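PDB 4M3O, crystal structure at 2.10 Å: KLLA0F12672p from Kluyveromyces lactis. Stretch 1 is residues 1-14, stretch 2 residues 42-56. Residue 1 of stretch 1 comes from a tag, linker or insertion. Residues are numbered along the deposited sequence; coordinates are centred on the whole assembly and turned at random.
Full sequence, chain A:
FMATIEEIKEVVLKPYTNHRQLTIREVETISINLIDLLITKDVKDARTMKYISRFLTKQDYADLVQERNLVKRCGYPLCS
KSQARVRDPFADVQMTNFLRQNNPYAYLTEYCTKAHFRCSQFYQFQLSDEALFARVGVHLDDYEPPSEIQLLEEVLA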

# COMPACT_ATOMS: atom_id res chain seq x y z
N PHE A 1 -3.60 7.27 14.65
CA PHE A 1 -4.48 7.91 13.64
C PHE A 1 -4.12 7.45 12.20
O PHE A 1 -4.85 6.70 11.56
CB PHE A 1 -4.36 9.43 13.82
CG PHE A 1 -5.66 10.18 13.63
CD1 PHE A 1 -6.48 10.47 14.73
CD2 PHE A 1 -6.04 10.64 12.37
CE1 PHE A 1 -7.67 11.17 14.56
CE2 PHE A 1 -7.23 11.35 12.19
CZ PHE A 1 -8.04 11.61 13.29
N MET A 2 -2.96 7.89 11.72
CA MET A 2 -2.50 7.63 10.35
C MET A 2 -1.10 7.02 10.37
O MET A 2 -0.30 7.30 11.27
CB MET A 2 -2.44 8.96 9.61
CG MET A 2 -3.81 9.55 9.33
SD MET A 2 -3.74 10.46 7.79
CE MET A 2 -5.37 10.17 7.14
N ALA A 3 -0.80 6.18 9.38
CA ALA A 3 0.42 5.39 9.40
C ALA A 3 1.61 6.15 8.80
O ALA A 3 1.48 6.84 7.75
CB ALA A 3 0.20 4.09 8.62
N THR A 4 2.76 5.95 9.43
CA THR A 4 4.03 6.60 9.06
C THR A 4 5.13 5.57 8.95
O THR A 4 4.96 4.47 9.43
CB THR A 4 4.48 7.61 10.13
OG1 THR A 4 3.34 8.39 10.55
CG2 THR A 4 5.55 8.57 9.61
N ILE A 5 6.25 5.94 8.33
CA ILE A 5 7.44 5.08 8.21
C ILE A 5 7.86 4.48 9.56
O ILE A 5 8.13 3.23 9.71
CB ILE A 5 8.61 5.92 7.66
CG1 ILE A 5 8.31 6.32 6.23
CG2 ILE A 5 9.91 5.14 7.77
CD1 ILE A 5 9.42 7.03 5.50
N GLU A 6 7.88 5.37 10.55
CA GLU A 6 8.30 5.04 11.93
C GLU A 6 7.45 3.92 12.52
O GLU A 6 7.93 2.96 13.10
CB GLU A 6 8.20 6.31 12.81
CG GLU A 6 9.34 7.36 12.60
CD GLU A 6 9.50 7.91 11.17
OE1 GLU A 6 8.49 8.35 10.53
OE2 GLU A 6 10.66 7.91 10.68
N GLU A 7 6.16 4.10 12.39
CA GLU A 7 5.18 3.09 12.79
C GLU A 7 5.33 1.73 12.09
O GLU A 7 5.30 0.67 12.72
CB GLU A 7 3.81 3.65 12.44
CG GLU A 7 2.80 3.58 13.55
CD GLU A 7 1.66 2.70 13.19
OE1 GLU A 7 1.88 1.48 13.05
OE2 GLU A 7 0.56 3.23 13.03
N ILE A 8 5.47 1.76 10.77
CA ILE A 8 5.70 0.51 10.00
C ILE A 8 6.92 -0.23 10.54
O ILE A 8 6.86 -1.44 10.77
CB ILE A 8 5.84 0.81 8.51
CG1 ILE A 8 4.46 1.28 7.98
CG2 ILE A 8 6.31 -0.43 7.72
CD1 ILE A 8 4.57 2.09 6.73
N LYS A 9 7.99 0.49 10.81
CA LYS A 9 9.24 -0.13 11.29
C LYS A 9 8.99 -0.77 12.63
O LYS A 9 9.42 -1.88 12.88
CB LYS A 9 10.33 0.91 11.39
CG LYS A 9 10.88 1.29 10.03
CD LYS A 9 11.92 2.39 10.12
CE LYS A 9 12.50 2.72 8.75
NZ LYS A 9 13.71 3.59 8.89
N GLU A 10 8.22 -0.09 13.46
CA GLU A 10 7.93 -0.60 14.78
C GLU A 10 6.94 -1.77 14.81
O GLU A 10 7.14 -2.73 15.57
CB GLU A 10 7.41 0.54 15.67
CG GLU A 10 8.49 1.22 16.47
CD GLU A 10 9.13 0.26 17.43
OE1 GLU A 10 8.40 -0.36 18.23
OE2 GLU A 10 10.36 0.11 17.35
N VAL A 11 5.86 -1.69 14.03
CA VAL A 11 4.77 -2.72 14.12
C VAL A 11 4.87 -3.80 13.04
O VAL A 11 4.12 -4.78 13.09
CB VAL A 11 3.34 -2.07 14.04
CG1 VAL A 11 2.22 -3.11 13.98
CG2 VAL A 11 3.10 -1.20 15.23
N VAL A 12 5.72 -3.61 12.03
CA VAL A 12 5.85 -4.60 10.98
C VAL A 12 7.26 -5.16 10.92
O VAL A 12 7.47 -6.36 10.91
CB VAL A 12 5.45 -4.02 9.60
CG1 VAL A 12 5.63 -5.07 8.51
CG2 VAL A 12 4.00 -3.54 9.60
N LEU A 13 8.24 -4.29 10.83
CA LEU A 13 9.59 -4.77 10.55
C LEU A 13 10.47 -5.10 11.77
O LEU A 13 11.56 -5.70 11.61
CB LEU A 13 10.31 -3.75 9.72
CG LEU A 13 9.78 -3.56 8.28
CD1 LEU A 13 10.52 -2.38 7.70
CD2 LEU A 13 9.98 -4.78 7.38
N LYS A 14 10.02 -4.69 12.97
CA LYS A 14 10.89 -4.70 14.16
C LYS A 14 11.60 -6.07 14.36
O LYS A 14 12.80 -6.13 14.50
CB LYS A 14 10.10 -4.21 15.37
CG LYS A 14 10.72 -4.44 16.73
CD LYS A 14 9.84 -3.82 17.80
CE LYS A 14 10.56 -3.82 19.13
NZ LYS A 14 10.20 -2.62 19.94
N ASP A 42 -4.87 4.92 7.41
CA ASP A 42 -4.54 5.49 6.12
C ASP A 42 -3.14 5.99 6.24
O ASP A 42 -2.67 6.21 7.35
CB ASP A 42 -5.51 6.60 5.74
CG ASP A 42 -6.98 6.14 5.84
OD1 ASP A 42 -7.30 4.99 5.45
OD2 ASP A 42 -7.83 6.94 6.29
N VAL A 43 -2.47 6.17 5.10
CA VAL A 43 -1.07 6.58 5.04
C VAL A 43 -0.97 8.08 5.23
O VAL A 43 -1.69 8.84 4.62
CB VAL A 43 -0.43 6.20 3.70
CG1 VAL A 43 0.90 6.92 3.53
CG2 VAL A 43 -0.32 4.68 3.60
N LYS A 44 -0.08 8.54 6.08
CA LYS A 44 -0.21 9.90 6.48
C LYS A 44 0.28 10.86 5.42
O LYS A 44 -0.31 11.88 5.22
CB LYS A 44 0.41 10.11 7.83
CG LYS A 44 1.88 10.41 7.86
CD LYS A 44 2.23 10.99 9.22
CE LYS A 44 1.29 12.12 9.62
NZ LYS A 44 1.22 13.16 8.55
N ASP A 45 1.32 10.52 4.69
CA ASP A 45 1.94 11.50 3.85
C ASP A 45 2.68 10.85 2.69
O ASP A 45 2.83 9.62 2.60
CB ASP A 45 2.98 12.31 4.70
CG ASP A 45 4.00 11.38 5.44
OD1 ASP A 45 4.66 11.81 6.44
OD2 ASP A 45 4.10 10.19 5.06
N ALA A 46 3.17 11.71 1.81
CA ALA A 46 3.91 11.30 0.63
C ALA A 46 5.12 10.43 0.95
O ALA A 46 5.41 9.45 0.20
CB ALA A 46 4.33 12.53 -0.17
N ARG A 47 5.83 10.77 2.01
CA ARG A 47 7.11 10.11 2.24
C ARG A 47 6.86 8.66 2.65
O ARG A 47 7.63 7.75 2.30
CB ARG A 47 8.00 10.90 3.26
CG ARG A 47 7.57 10.83 4.71
CD ARG A 47 8.47 11.66 5.63
NE ARG A 47 9.57 10.91 6.23
CZ ARG A 47 9.47 10.13 7.32
NH1 ARG A 47 8.30 9.92 7.96
NH2 ARG A 47 10.55 9.50 7.75
N THR A 48 5.77 8.44 3.38
CA THR A 48 5.41 7.13 3.80
C THR A 48 4.92 6.26 2.59
O THR A 48 5.29 5.10 2.40
CB THR A 48 4.37 7.20 4.95
OG1 THR A 48 4.86 8.02 6.03
CG2 THR A 48 4.08 5.77 5.46
N MET A 49 4.14 6.89 1.74
CA MET A 49 3.61 6.31 0.52
C MET A 49 4.75 5.87 -0.39
O MET A 49 4.77 4.73 -0.93
CB MET A 49 2.71 7.38 -0.06
CG MET A 49 1.65 6.97 -0.99
SD MET A 49 0.53 5.67 -0.44
CE MET A 49 -0.02 5.45 -2.12
N LYS A 50 5.80 6.69 -0.47
CA LYS A 50 6.98 6.31 -1.27
C LYS A 50 7.79 5.19 -0.61
O LYS A 50 8.33 4.33 -1.30
CB LYS A 50 7.91 7.46 -1.51
CG LYS A 50 7.32 8.63 -2.29
CD LYS A 50 8.14 9.92 -1.98
CE LYS A 50 7.54 11.14 -2.67
NZ LYS A 50 8.01 11.27 -4.08
N TYR A 51 7.83 5.20 0.71
CA TYR A 51 8.51 4.12 1.45
C TYR A 51 7.82 2.74 1.26
O TYR A 51 8.47 1.74 1.08
CB TYR A 51 8.56 4.51 2.94
CG TYR A 51 9.06 3.46 3.86
CD1 TYR A 51 10.41 3.14 3.91
CD2 TYR A 51 8.18 2.77 4.70
CE1 TYR A 51 10.89 2.14 4.77
CE2 TYR A 51 8.65 1.80 5.59
CZ TYR A 51 10.00 1.49 5.62
OH TYR A 51 10.42 0.49 6.47
N ILE A 52 6.49 2.72 1.35
CA ILE A 52 5.64 1.50 1.16
C ILE A 52 5.97 0.66 -0.05
O ILE A 52 5.84 -0.55 -0.03
CB ILE A 52 4.15 1.93 1.00
CG1 ILE A 52 3.68 2.57 2.25
CG2 ILE A 52 3.23 0.76 0.82
CD1 ILE A 52 4.24 1.91 3.45
N SER A 53 6.28 1.35 -1.15
CA SER A 53 6.36 0.76 -2.45
C SER A 53 7.34 -0.36 -2.44
O SER A 53 7.17 -1.32 -3.18
CB SER A 53 6.68 1.82 -3.54
OG SER A 53 7.96 2.45 -3.28
N ARG A 54 8.42 -0.23 -1.64
CA ARG A 54 9.39 -1.32 -1.59
C ARG A 54 8.79 -2.64 -1.11
O ARG A 54 9.27 -3.72 -1.45
CB ARG A 54 10.56 -0.95 -0.68
CG ARG A 54 10.26 -1.07 0.81
CD ARG A 54 11.47 -0.49 1.59
NE ARG A 54 11.65 0.92 1.22
CZ ARG A 54 12.64 1.71 1.64
NH1 ARG A 54 13.52 1.33 2.55
NH2 ARG A 54 12.66 2.95 1.21
N PHE A 55 7.71 -2.58 -0.34
CA PHE A 55 7.10 -3.81 0.12
C PHE A 55 5.90 -4.29 -0.74
O PHE A 55 5.22 -5.16 -0.30
CB PHE A 55 6.62 -3.63 1.56
CG PHE A 55 7.73 -3.27 2.50
CD1 PHE A 55 7.76 -2.03 3.14
CD2 PHE A 55 8.82 -4.12 2.65
CE1 PHE A 55 8.82 -1.70 3.97
CE2 PHE A 55 9.87 -3.82 3.49
CZ PHE A 55 9.88 -2.61 4.14
N LEU A 56 5.59 -3.65 -1.86
CA LEU A 56 4.39 -3.99 -2.61
C LEU A 56 4.71 -4.38 -4.04
O LEU A 56 5.50 -3.70 -4.71
CB LEU A 56 3.42 -2.83 -2.62
CG LEU A 56 2.80 -2.48 -1.26
CD1 LEU A 56 2.02 -1.21 -1.49
CD2 LEU A 56 1.90 -3.52 -0.70

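Two segments of KLLA0F12672p pair first through backbone, then through side chains, burying 799 Å² in all. At D42 the link is main chain: A3 N donates to D42 O (2.8 Å, nearly linear), while the D42 side chain lies on the same sheet face as M2, whose CE reaches D42 CB at 3.8 Å. V43 pairs with A3 in parallel register, CA to CA 4.8 Å, both side chains on the other face; the small methyl of A3 is buried here. K44 N returns a bond to A3 O (2.8 Å), so A3 is held through both its amide and its carbonyl. The aliphatic part of K44 packs alongside, K44 CB 3.6 Å from M2 CB, while its charged end leads away to solvent. D45 caps the helix that follows: its OD2 accepts from T48 N (2.9 Å) and, at a very short 2.5 Å, from T48 OG1. R47, with chi1 p, brings its guanidinium to E6 in a two-pronged salt bridge, NH1 to OE1 at 3.0 Å and a weak NH2 to OE2 bond at 3.3 Å; I5 CD1 covers one face of the guanidinium, leaving its edge for the carboxylate. T48 points toward stretch 1, and its OG1, already donating to D45, accepts a weak bond from I5 N (3.4 Å) at the start of the other helix. Y51 is the knob of the interface, seated among I5, I8, K9 and L13. I5 CG2 lies over its ring, 4.1 Å from the centroid of the Y51 ring, whereas I8 CG2 and L13 CD1 meet the ring edge. I52 turns its CD1 to within 3.3 Å of I8 CD1, a tight apolar contact. F55 extends the buried hydrophobic packing, its CZ 3.6 Å from L13 CD1.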